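Local coordinates for translation initiation factor eIF2 assembly protein (PDB 4ZGP) that acts as an ATP-dependent chaperone that binds the gamma subunit of the translation factor eIF2, allowing it to assemble with the alpha and beta subunits, at residues P114-S119 with L143-S148; P121-W126 with S147-A152; G109-P114 with K134-E139; Q33-Y38 with S177-L182. All coordinates share one frame; numbering follows the deposited sequence.

Contact 1 of 4, residues P114-S119 with L143-S148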
# COMPACT_ATOMS: atom_id res chain seq x y z
N PRO A 114 4.96 2.50 9.25
CA PRO A 114 4.07 1.42 9.69
C PRO A 114 2.83 1.30 8.83
O PRO A 114 2.40 2.30 8.27
CB PRO A 114 3.67 1.86 11.09
CG PRO A 114 3.62 3.40 10.94
CD PRO A 114 4.75 3.74 10.01
N LYS A 115 2.26 0.10 8.73
CA LYS A 115 0.92 -0.06 8.12
C LYS A 115 0.30 -1.34 8.68
O LYS A 115 0.99 -2.12 9.33
CB LYS A 115 1.01 -0.10 6.58
CG LYS A 115 1.78 -1.29 6.02
CD LYS A 115 1.88 -1.28 4.48
CE LYS A 115 0.56 -1.72 3.84
NZ LYS A 115 0.57 -1.65 2.33
N LEU A 116 -1.01 -1.54 8.50
CA LEU A 116 -1.58 -2.85 8.81
C LEU A 116 -1.66 -3.62 7.50
O LEU A 116 -0.83 -3.42 6.61
CB LEU A 116 -2.93 -2.75 9.52
CG LEU A 116 -2.94 -1.96 10.84
CD1 LEU A 116 -4.26 -2.13 11.56
CD2 LEU A 116 -1.76 -2.32 11.76
N ASN A 117 -2.63 -4.53 7.38
CA ASN A 117 -2.58 -5.47 6.27
C ASN A 117 -2.66 -4.78 4.92
O ASN A 117 -2.06 -5.26 3.97
CB ASN A 117 -3.71 -6.51 6.36
CG ASN A 117 -3.76 -7.24 7.72
OD1 ASN A 117 -3.72 -6.61 8.78
ND2 ASN A 117 -3.86 -8.57 7.67
N TRP A 118 -3.41 -3.69 4.83
CA TRP A 118 -3.59 -3.07 3.50
C TRP A 118 -3.16 -1.62 3.40
O TRP A 118 -2.54 -1.24 2.41
CB TRP A 118 -5.04 -3.17 3.01
CG TRP A 118 -5.57 -4.56 2.96
CD1 TRP A 118 -5.45 -5.46 1.92
CD2 TRP A 118 -6.28 -5.23 3.99
NE1 TRP A 118 -6.06 -6.65 2.26
CE2 TRP A 118 -6.59 -6.53 3.52
CE3 TRP A 118 -6.70 -4.85 5.27
CZ2 TRP A 118 -7.28 -7.45 4.29
CZ3 TRP A 118 -7.40 -5.77 6.03
CH2 TRP A 118 -7.68 -7.06 5.54
N SER A 119 -3.50 -0.80 4.40
CA SER A 119 -3.44 0.65 4.24
C SER A 119 -2.33 1.33 5.05
O SER A 119 -2.19 1.12 6.25
CB SER A 119 -4.79 1.27 4.62
OG SER A 119 -5.85 0.62 3.94
N LEU A 143 1.07 6.10 17.49
CA LEU A 143 0.32 7.35 17.39
C LEU A 143 -0.17 7.53 15.95
O LEU A 143 -1.34 7.85 15.70
CB LEU A 143 1.19 8.52 17.85
CG LEU A 143 0.56 9.88 18.10
CD1 LEU A 143 1.16 10.50 19.36
CD2 LEU A 143 0.85 10.77 16.92
N LEU A 144 0.73 7.27 14.99
CA LEU A 144 0.38 7.43 13.59
C LEU A 144 -0.71 6.44 13.16
O LEU A 144 -1.67 6.81 12.48
CB LEU A 144 1.63 7.26 12.72
CG LEU A 144 1.56 7.53 11.22
CD1 LEU A 144 1.11 8.96 10.91
CD2 LEU A 144 2.92 7.27 10.59
N LEU A 145 -0.58 5.19 13.58
CA LEU A 145 -1.59 4.19 13.23
C LEU A 145 -2.94 4.47 13.87
O LEU A 145 -3.98 4.25 13.25
CB LEU A 145 -1.13 2.78 13.64
CG LEU A 145 0.09 2.23 12.90
CD1 LEU A 145 0.43 0.85 13.46
CD2 LEU A 145 -0.18 2.15 11.40
N LYS A 146 -2.93 4.93 15.11
CA LYS A 146 -4.17 5.22 15.83
C LYS A 146 -4.95 6.36 15.18
O LYS A 146 -6.18 6.41 15.29
CB LYS A 146 -3.86 5.55 17.30
CG LYS A 146 -5.09 5.58 18.21
CD LYS A 146 -4.73 6.05 19.61
CE LYS A 146 -5.15 7.50 19.83
NZ LYS A 146 -4.89 7.98 21.22
N SER A 147 -4.26 7.27 14.50
CA SER A 147 -4.91 8.49 14.01
C SER A 147 -5.39 8.40 12.57
O SER A 147 -5.99 9.34 12.05
CB SER A 147 -3.96 9.67 14.15
OG SER A 147 -3.37 9.65 15.42
N SER A 148 -5.12 7.28 11.92
CA SER A 148 -5.47 7.12 10.51
C SER A 148 -6.87 6.59 10.27
O SER A 148 -7.25 5.56 10.85
CB SER A 148 -4.48 6.18 9.83
OG SER A 148 -4.91 5.90 8.51

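Contact 2 of 4, residues P121-W126 with S147-A152. With ADP (adenosine-5'-diphosphate), chain C.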
# COMPACT_ATOMS: atom_id res chain seq x y z
N PRO A 121 -0.90 4.71 6.70
CA PRO A 121 -1.57 5.87 7.31
C PRO A 121 -1.09 7.19 6.73
O PRO A 121 -0.65 8.11 7.44
CB PRO A 121 -1.20 5.72 8.80
CG PRO A 121 0.11 5.04 8.80
CD PRO A 121 0.03 4.06 7.64
N LYS A 122 -1.17 7.30 5.42
CA LYS A 122 -0.70 8.48 4.70
C LYS A 122 -1.58 9.68 5.03
O LYS A 122 -1.19 10.83 4.84
CB LYS A 122 -0.69 8.23 3.19
CG LYS A 122 -2.02 7.73 2.66
CD LYS A 122 -2.06 7.71 1.13
CE LYS A 122 -3.34 7.06 0.61
NZ LYS A 122 -3.35 5.57 0.77
N ASP A 123 -2.77 9.40 5.54
CA ASP A 123 -3.75 10.45 5.79
C ASP A 123 -3.54 11.10 7.14
O ASP A 123 -4.24 12.05 7.50
CB ASP A 123 -5.16 9.88 5.74
CG ASP A 123 -5.41 8.86 6.84
OD1 ASP A 123 -4.70 7.82 6.86
OD2 ASP A 123 -6.28 9.11 7.70
N ALA A 124 -2.60 10.57 7.90
CA ALA A 124 -2.50 10.91 9.31
C ALA A 124 -1.26 11.73 9.61
O ALA A 124 -0.82 11.79 10.76
CB ALA A 124 -2.52 9.64 10.16
N LEU A 125 -0.72 12.37 8.58
CA LEU A 125 0.45 13.23 8.76
C LEU A 125 0.19 14.39 9.72
O LEU A 125 1.12 14.87 10.37
CB LEU A 125 0.91 13.77 7.41
CG LEU A 125 2.10 12.99 6.84
CD1 LEU A 125 1.76 11.51 6.78
CD2 LEU A 125 2.49 13.50 5.47
N TRP A 126 -1.06 14.83 9.79
CA TRP A 126 -1.46 15.96 10.63
C TRP A 126 -1.15 15.76 12.10
O TRP A 126 -1.07 16.73 12.86
CB TRP A 126 -2.96 16.27 10.45
CG TRP A 126 -3.85 15.09 10.67
CD1 TRP A 126 -4.28 14.20 9.73
CD2 TRP A 126 -4.42 14.65 11.92
NE1 TRP A 126 -5.08 13.24 10.31
CE2 TRP A 126 -5.18 13.50 11.65
CE3 TRP A 126 -4.35 15.13 13.24
CZ2 TRP A 126 -5.88 12.81 12.64
CZ3 TRP A 126 -5.05 14.44 14.23
CH2 TRP A 126 -5.79 13.29 13.92
N SER A 147 -4.26 7.27 14.50
CA SER A 147 -4.91 8.49 14.01
C SER A 147 -5.39 8.40 12.57
O SER A 147 -5.99 9.34 12.05
CB SER A 147 -3.96 9.67 14.15
OG SER A 147 -3.37 9.65 15.42
N SER A 148 -5.12 7.28 11.92
CA SER A 148 -5.47 7.12 10.51
C SER A 148 -6.87 6.59 10.27
O SER A 148 -7.25 5.56 10.85
CB SER A 148 -4.48 6.18 9.83
OG SER A 148 -4.91 5.90 8.51
N ASP A 149 -7.61 7.27 9.39
CA ASP A 149 -8.89 6.77 8.86
C ASP A 149 -8.69 5.49 8.05
O ASP A 149 -9.53 4.57 8.08
CB ASP A 149 -9.56 7.81 7.95
CG ASP A 149 -9.90 9.12 8.66
OD1 ASP A 149 -10.41 9.08 9.79
OD2 ASP A 149 -9.64 10.19 8.07
N PHE A 150 -7.60 5.45 7.29
CA PHE A 150 -7.32 4.30 6.44
C PHE A 150 -7.08 3.07 7.29
O PHE A 150 -7.61 2.01 7.00
CB PHE A 150 -6.09 4.56 5.55
CG PHE A 150 -6.32 5.60 4.49
CD1 PHE A 150 -7.49 5.62 3.76
CD2 PHE A 150 -5.36 6.56 4.22
CE1 PHE A 150 -7.70 6.58 2.77
CE2 PHE A 150 -5.57 7.53 3.24
CZ PHE A 150 -6.74 7.54 2.52
N VAL A 151 -6.28 3.23 8.34
CA VAL A 151 -5.99 2.13 9.25
C VAL A 151 -7.28 1.65 9.92
O VAL A 151 -7.53 0.46 10.05
CB VAL A 151 -4.93 2.53 10.32
CG1 VAL A 151 -4.84 1.49 11.41
CG2 VAL A 151 -3.58 2.74 9.66
N ALA A 152 -8.12 2.61 10.32
CA ALA A 152 -9.41 2.31 10.93
C ALA A 152 -10.30 1.54 9.96
O ALA A 152 -11.08 0.67 10.37
CB ALA A 152 -10.11 3.60 11.38
PB ADP C . -0.97 3.06 -0.17
O1B ADP C . -0.83 2.04 -1.29
O2B ADP C . -1.98 2.67 0.89
O3B ADP C . -1.05 4.47 -0.73
PA ADP C . 1.90 2.88 0.13
O1A ADP C . 1.84 2.69 -1.37
O2A ADP C . 2.63 1.91 1.04
O3A ADP C . 0.40 3.01 0.70
O5' ADP C . 2.54 4.33 0.37
C5' ADP C . 1.75 5.47 0.73
C4' ADP C . 2.69 6.65 0.60
O4' ADP C . 3.60 6.65 1.70
C3' ADP C . 3.53 6.52 -0.66
O3' ADP C . 3.02 7.34 -1.71
C2' ADP C . 4.93 6.96 -0.25
O2' ADP C . 5.18 8.31 -0.65
C1' ADP C . 4.94 6.88 1.27
N9 ADP C . 5.77 5.71 1.64
C8 ADP C . 5.37 4.42 1.58
N7 ADP C . 6.37 3.58 1.99
C5 ADP C . 7.43 4.35 2.33
C6 ADP C . 8.80 4.10 2.85
N6 ADP C . 9.21 2.83 3.08
N1 ADP C . 9.60 5.18 3.07
C2 ADP C . 9.16 6.43 2.83
N3 ADP C . 7.93 6.73 2.36
C4 ADP C . 7.03 5.75 2.10
O HOH W 1 -6.35 10.69 9.72

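Contact 3 of 4, residues G109-P114 with K134-E139. With ADP (adenosine-5'-diphosphate), chain C.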
# COMPACT_ATOMS: atom_id res chain seq x y z
N GLY A 109 17.19 -0.38 10.76
CA GLY A 109 18.09 0.76 10.67
C GLY A 109 17.65 1.99 11.43
O GLY A 109 18.22 3.07 11.25
N GLY A 110 16.63 1.85 12.27
CA GLY A 110 16.20 2.95 13.12
C GLY A 110 15.05 3.83 12.65
O GLY A 110 14.62 4.72 13.38
N ALA A 111 14.53 3.60 11.45
CA ALA A 111 13.42 4.41 10.96
C ALA A 111 12.49 3.56 10.08
O ALA A 111 12.97 2.87 9.17
CB ALA A 111 13.93 5.61 10.19
N VAL A 112 11.19 3.60 10.38
CA VAL A 112 10.21 2.78 9.64
C VAL A 112 8.94 3.55 9.28
O VAL A 112 8.63 4.59 9.85
CB VAL A 112 9.79 1.53 10.45
CG1 VAL A 112 11.02 0.72 10.88
CG2 VAL A 112 8.94 1.89 11.67
N VAL A 113 8.22 3.01 8.29
CA VAL A 113 6.85 3.42 7.99
C VAL A 113 5.91 2.27 8.33
O VAL A 113 6.07 1.17 7.82
CB VAL A 113 6.70 3.81 6.49
CG1 VAL A 113 5.23 4.03 6.15
CG2 VAL A 113 7.51 5.07 6.16
N PRO A 114 4.96 2.50 9.25
CA PRO A 114 4.07 1.42 9.69
C PRO A 114 2.83 1.30 8.83
O PRO A 114 2.40 2.30 8.27
CB PRO A 114 3.67 1.86 11.09
CG PRO A 114 3.62 3.40 10.94
CD PRO A 114 4.75 3.74 10.01
N LYS A 134 7.78 8.89 8.71
CA LYS A 134 8.94 8.33 9.37
C LYS A 134 8.72 8.16 10.87
O LYS A 134 8.38 9.11 11.56
CB LYS A 134 10.16 9.21 9.11
CG LYS A 134 11.48 8.68 9.65
CD LYS A 134 12.58 9.71 9.37
CE LYS A 134 13.97 9.17 9.65
NZ LYS A 134 15.01 10.23 9.38
N CYS A 135 8.91 6.94 11.38
CA CYS A 135 8.74 6.67 12.80
C CYS A 135 10.03 6.04 13.30
O CYS A 135 10.57 5.15 12.65
CB CYS A 135 7.57 5.73 13.07
SG CYS A 135 5.97 6.36 12.56
N THR A 136 10.50 6.50 14.46
CA THR A 136 11.75 5.96 15.02
C THR A 136 11.54 5.26 16.35
O THR A 136 12.46 4.63 16.88
CB THR A 136 12.79 7.08 15.22
OG1 THR A 136 12.23 8.12 16.04
CG2 THR A 136 13.19 7.67 13.88
N THR A 137 10.34 5.36 16.91
CA THR A 137 10.04 4.68 18.17
C THR A 137 8.68 4.03 18.08
O THR A 137 7.90 4.33 17.17
CB THR A 137 10.02 5.66 19.37
OG1 THR A 137 8.88 6.52 19.27
CG2 THR A 137 11.28 6.53 19.38
N ALA A 138 8.38 3.14 19.02
CA ALA A 138 7.07 2.50 19.02
C ALA A 138 5.96 3.51 19.28
O ALA A 138 4.84 3.37 18.77
CB ALA A 138 7.02 1.38 20.07
N GLU A 139 6.27 4.53 20.06
CA GLU A 139 5.29 5.57 20.35
C GLU A 139 4.83 6.28 19.07
O GLU A 139 3.63 6.53 18.89
CB GLU A 139 5.87 6.59 21.32
CG GLU A 139 4.85 7.52 21.89
CD GLU A 139 5.46 8.54 22.84
OE1 GLU A 139 4.68 9.13 23.61
OE2 GLU A 139 6.69 8.75 22.82
PB ADP C . -0.97 3.06 -0.17
O1B ADP C . -0.83 2.04 -1.29
O2B ADP C . -1.98 2.67 0.89
O3B ADP C . -1.05 4.47 -0.73
PA ADP C . 1.90 2.88 0.13
O1A ADP C . 1.84 2.69 -1.37
O2A ADP C . 2.63 1.91 1.04
O3A ADP C . 0.40 3.01 0.70
O5' ADP C . 2.54 4.33 0.37
C5' ADP C . 1.75 5.47 0.73
C4' ADP C . 2.69 6.65 0.60
O4' ADP C . 3.60 6.65 1.70
C3' ADP C . 3.53 6.52 -0.66
O3' ADP C . 3.02 7.34 -1.71
C2' ADP C . 4.93 6.96 -0.25
O2' ADP C . 5.18 8.31 -0.65
C1' ADP C . 4.94 6.88 1.27
N9 ADP C . 5.77 5.71 1.64
C8 ADP C . 5.37 4.42 1.58
N7 ADP C . 6.37 3.58 1.99
C5 ADP C . 7.43 4.35 2.33
C6 ADP C . 8.80 4.10 2.85
N6 ADP C . 9.21 2.83 3.08
N1 ADP C . 9.60 5.18 3.07
C2 ADP C . 9.16 6.43 2.83
N3 ADP C . 7.93 6.73 2.36
C4 ADP C . 7.03 5.75 2.10
O HOH W 2 15.58 5.27 15.92

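Contact 4 of 4, residues Q33-Y38 with S177-L182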
# COMPACT_ATOMS: atom_id res chain seq x y z
N GLN A 33 -3.22 -8.53 1.08
CA GLN A 33 -2.59 -8.29 2.38
C GLN A 33 -1.09 -8.23 2.22
O GLN A 33 -0.52 -9.00 1.45
CB GLN A 33 -2.93 -9.39 3.38
CG GLN A 33 -4.38 -9.61 3.74
CD GLN A 33 -4.53 -10.90 4.56
OE1 GLN A 33 -4.55 -10.86 5.78
NE2 GLN A 33 -4.60 -12.04 3.87
N PHE A 34 -0.43 -7.34 2.97
CA PHE A 34 1.02 -7.20 2.86
C PHE A 34 1.75 -8.54 3.02
O PHE A 34 2.62 -8.88 2.23
CB PHE A 34 1.54 -6.21 3.92
CG PHE A 34 2.95 -5.80 3.70
CD1 PHE A 34 3.25 -4.69 2.92
CD2 PHE A 34 3.99 -6.50 4.28
CE1 PHE A 34 4.55 -4.30 2.70
CE2 PHE A 34 5.30 -6.13 4.07
CZ PHE A 34 5.59 -5.04 3.28
N SER A 35 1.38 -9.29 4.05
CA SER A 35 2.03 -10.58 4.27
C SER A 35 1.86 -11.52 3.08
O SER A 35 2.72 -12.34 2.81
CB SER A 35 1.50 -11.25 5.54
OG SER A 35 0.10 -11.41 5.50
N SER A 36 0.75 -11.40 2.35
CA SER A 36 0.53 -12.31 1.23
C SER A 36 1.44 -11.99 0.05
O SER A 36 1.89 -12.89 -0.64
CB SER A 36 -0.94 -12.29 0.79
OG SER A 36 -1.78 -12.74 1.83
N TRP A 37 1.73 -10.73 -0.21
CA TRP A 37 2.53 -10.48 -1.41
C TRP A 37 3.98 -10.17 -1.10
O TRP A 37 4.85 -10.32 -1.97
CB TRP A 37 1.89 -9.38 -2.26
CG TRP A 37 1.72 -8.02 -1.63
CD1 TRP A 37 0.59 -7.51 -1.06
CD2 TRP A 37 2.71 -7.00 -1.53
NE1 TRP A 37 0.82 -6.25 -0.60
CE2 TRP A 37 2.11 -5.90 -0.87
CE3 TRP A 37 4.06 -6.91 -1.90
CZ2 TRP A 37 2.80 -4.73 -0.58
CZ3 TRP A 37 4.74 -5.73 -1.62
CH2 TRP A 37 4.11 -4.66 -0.96
N TYR A 38 4.27 -9.76 0.13
CA TYR A 38 5.65 -9.43 0.49
C TYR A 38 6.51 -10.68 0.33
O TYR A 38 7.62 -10.62 -0.18
CB TYR A 38 5.76 -8.90 1.92
CG TYR A 38 7.19 -8.57 2.30
CD1 TYR A 38 7.83 -7.45 1.78
CD2 TYR A 38 7.92 -9.40 3.15
CE1 TYR A 38 9.15 -7.16 2.12
CE2 TYR A 38 9.24 -9.11 3.48
CZ TYR A 38 9.84 -7.99 2.96
OH TYR A 38 11.15 -7.67 3.27
N SER A 177 -5.78 -12.96 10.07
CA SER A 177 -5.36 -12.19 11.24
C SER A 177 -4.84 -10.82 10.82
O SER A 177 -4.28 -10.67 9.74
CB SER A 177 -4.27 -12.94 12.03
OG SER A 177 -3.05 -13.01 11.31
N PHE A 178 -5.02 -9.81 11.68
CA PHE A 178 -4.40 -8.52 11.44
C PHE A 178 -2.89 -8.63 11.66
O PHE A 178 -2.42 -9.50 12.41
CB PHE A 178 -5.02 -7.45 12.34
CG PHE A 178 -6.43 -7.10 11.98
CD1 PHE A 178 -6.70 -6.34 10.84
CD2 PHE A 178 -7.49 -7.53 12.76
CE1 PHE A 178 -8.00 -6.03 10.50
CE2 PHE A 178 -8.80 -7.20 12.43
CZ PHE A 178 -9.05 -6.45 11.29
N GLU A 179 -2.13 -7.78 10.99
CA GLU A 179 -0.68 -7.83 11.06
C GLU A 179 -0.17 -6.41 11.17
O GLU A 179 -0.78 -5.49 10.64
CB GLU A 179 -0.10 -8.53 9.82
CG GLU A 179 -0.52 -7.85 8.52
CD GLU A 179 -0.40 -8.75 7.31
OE1 GLU A 179 -0.63 -9.96 7.45
OE2 GLU A 179 -0.10 -8.23 6.22
N LEU A 180 0.93 -6.25 11.89
CA LEU A 180 1.61 -4.98 11.97
C LEU A 180 2.84 -5.02 11.07
O LEU A 180 3.77 -5.80 11.28
CB LEU A 180 2.02 -4.66 13.41
CG LEU A 180 2.90 -3.42 13.55
CD1 LEU A 180 2.21 -2.21 13.00
CD2 LEU A 180 3.28 -3.20 15.02
N VAL A 181 2.82 -4.16 10.06
CA VAL A 181 3.90 -4.08 9.11
C VAL A 181 4.77 -2.89 9.43
O VAL A 181 4.29 -1.78 9.58
CB VAL A 181 3.36 -3.96 7.66
CG1 VAL A 181 4.51 -3.84 6.67
CG2 VAL A 181 2.46 -5.15 7.33
N LEU A 182 6.07 -3.13 9.53
CA LEU A 182 7.03 -2.05 9.65
C LEU A 182 7.96 -2.07 8.43
O LEU A 182 8.81 -2.95 8.28
CB LEU A 182 7.83 -2.19 10.96
CG LEU A 182 6.95 -2.21 12.20
CD1 LEU A 182 7.76 -2.56 13.44
CD2 LEU A 182 6.22 -0.85 12.39
O HOH W 3 -4.36 -12.84 7.38

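Contact 1 of 4, residues P114-S119 with L143-S148
Sheet-on-helix packing in an ATP-grasp fold brings Pro114, on strand 112-115, against Leu144 and Leu145 of helix 138-146. No hydrogen bond joins the two segments; the evidence for a purely apolar contact is a set of carbon-carbon approaches near van der Waals distance, burying 196 Å² in all. Two leucines share the pyrrolidine ring of Pro114. CD2 of Leu145 reaches Pro114 CB at 3.9 Å, while CD2 of Leu144 comes to Pro114 CG at 3.9 Å, its side chain running almost perpendicular to that of the proline. Leu145 turns CG beside its own backbone N (chi1 -66°), whereas Leu144 places CG anti to the N (chi1 -173°), and these different rotations send both branches to the one ring. Leu145 also spans the next two residues: its CD2 lies 4.1 Å from Lys115 CA, and its CD1 meets Leu116 CD2 at 4.2 Å. The side chain of Lys115, an ATP-binding residue, leaves on the side away from the helix. Its NZ donates to Trp118 O over 3.1 Å, from well above the carbonyl plane, and forms a salt bridge with Asp258. Pro114 thus faces the helix while Lys115 points to the nucleotide site. Around this contact, strand 180-184 flanks Pro114 with Leu182 and Leu145 with Leu180, helix 56-62 adds Leu62 against Leu145, and helix 149-157 covers Leu116 through Val151 and Leu155.

Contact 2 of 4, residues P121-W126 with S147-A152
Ser148 OG is held from two directions: it donates to Asp123 OD1 over 2.5 Å and accepts from Val151 N at 3.0 Å, a nearly straight bond with 169° at the hydrogen. OD1 receives the hydroxyl on its syn lone pair, the side facing the other carboxylate oxygen. That second oxygen, Asp123 OD2, takes the amide of Asp149 (N to OD2 2.8 Å, 146° at the hydrogen), again on its syn side but somewhat out of the carboxylate plane. With CG turned between the backbone N and the carbonyl carbon (chi1 64°), the Asp123 carboxylate can span both donors. Ser148 is the N-cap of helix 149-157, so Asp123 supplements that cap from the loop 121-126. The Asp149 amide and the Ser148 hydroxyl would probably offset the charge of Asp123, which lies near the like-charged Asp149 carboxylate. Were Asp123 an alanine, the Ser148 hydroxyl and the Asp149 amide are likely to be left without the acceptor they share. Beside the cap, Pro121 CB presses on Ser148 CB at 3.5 Å, tighter than usual. Lys122, an ATP-binding residue, passes across the Phe150 ring at roughly a right angle; its NZ forms an off-centre cation-pi contact, 4.3 Å from the ring centroid, and donates to ADP O3B over 3.0 Å. At the other end, water 1 lies in the plane of the Trp126 indole, accepts from Trp126 NE1 (2.9 Å) and sits within donating distance of Asp123 OD2 and Ser147 O.

Contact 3 of 4, residues G109-P114 with K134-E139
Val112 and Cys135 make a single antiparallel bridge, a hydrogen-bonded pair through which the segment leading into helix 138-146 adds itself to an edge strand, 112-115, of the three-stranded sheet. Two backbone bonds define it. Val112 N gives to Cys135 O at 2.8 Å with 169° at the hydrogen, and Cys135 N returns a bond to Val112 O, also 2.8 Å but more bent at 147°; both donors lie in the plane of the carbonyl they meet. Just beyond the pair, Ala111 CA approaches Cys135 O at 3.4 Å in a CA-H...O contact. Thr136 CA makes another with Gly110 O at 3.5 Å, and water 2 joins the same two residues, donating to Gly110 O over 2.8 Å and, weakly, to Thr136 O.

Side chains flank the bridge at both ends. Lys134 holds CG anti to its N (chi1 -175°) and stays extended, which lays its CE beside Ala111 CB at 3.6 Å and carries the ammonium group on to a cation-pi contact with Trp185, an ATP-binding residue. Cys135 directs its SG the other way along the strand, to Pro114 CD at 3.9 Å; Val141 and Leu144 of helix 138-146 also touch the Cys135 side chain. Val113 points away from the bridge, and its CG2 lies 3.7 Å from ADP C6. One strand thus borders the adenine while Val112 pairs with Cys135 and Val113 with Lys183 of strand 180-184, consistent with the ATP-grasp fold, in which the nucleotide lies in a cleft between two alpha+beta domains.

Contact 4 of 4, residues Q33-Y38 with S177-L182
Glu179 holds the first turn of helix 34-40 with both carboxylate oxygens, joining that helix to the chain entering strand 180-184, the middle strand of the three-stranded antiparallel sheet of the ATP-grasp fold. Ser35 OG donates to Glu179 OE1 over 2.5 Å on the syn lone pair, and Ser35 N donates to OE2 at 2.8 Å with 157° at the hydrogen, 25° out of the carboxylate plane. Glu179 CG lies between the backbone N and the carbonyl carbon (chi1 57°) and the chain then extends, carrying the carboxylate to Ser35. Val181 sets CG1 over the centre of the Phe34 ring, 3.5 Å from the centroid, a CH-pi contact.

One layer out, Lys52 forms a salt bridge with Glu179 OE1, and Asn117 accepts from the Glu179 amide. Water 3 donates to Gln33 OE1 and accepts from Ser177 N; Asn117 donates to both Gln33 OE1 and Ser177 O, and Gln33 NE2 to Leu30 O. With a leucine at Glu179, the Ser35 amide and hydroxyl would probably lose their acceptors and Lys52 a counter-charge. Two donors and the lysine are likely to keep this buried carboxylate ionised, so the interface joins a carboxylate bound at the helix start to an apolar ring contact.

In the fold
Contacts 1 and 4 are buried, whereas contacts 2 and 3 are only partly so, and it is the latter two whose segments touch ADP; waters bridge contacts 2, 3 and 4. Contacts 1 and 3 draw on the same strand, 112-115, and helix 138-146, but contact 1 is wholly apolar and contact 3 is mainly a backbone bridge. Contact 2 shares Ser147 and Ser148 with contact 1, at the turn between helices 138-146 and 149-157. Contacts 2 and 4 both bring a carboxylate and a serine hydroxyl to a helix start, although their centres are about 17 Å apart. Strand 180-184 of contact 4 neighbours strand 112-115, linking it to contacts 1 and 3 within one sheet.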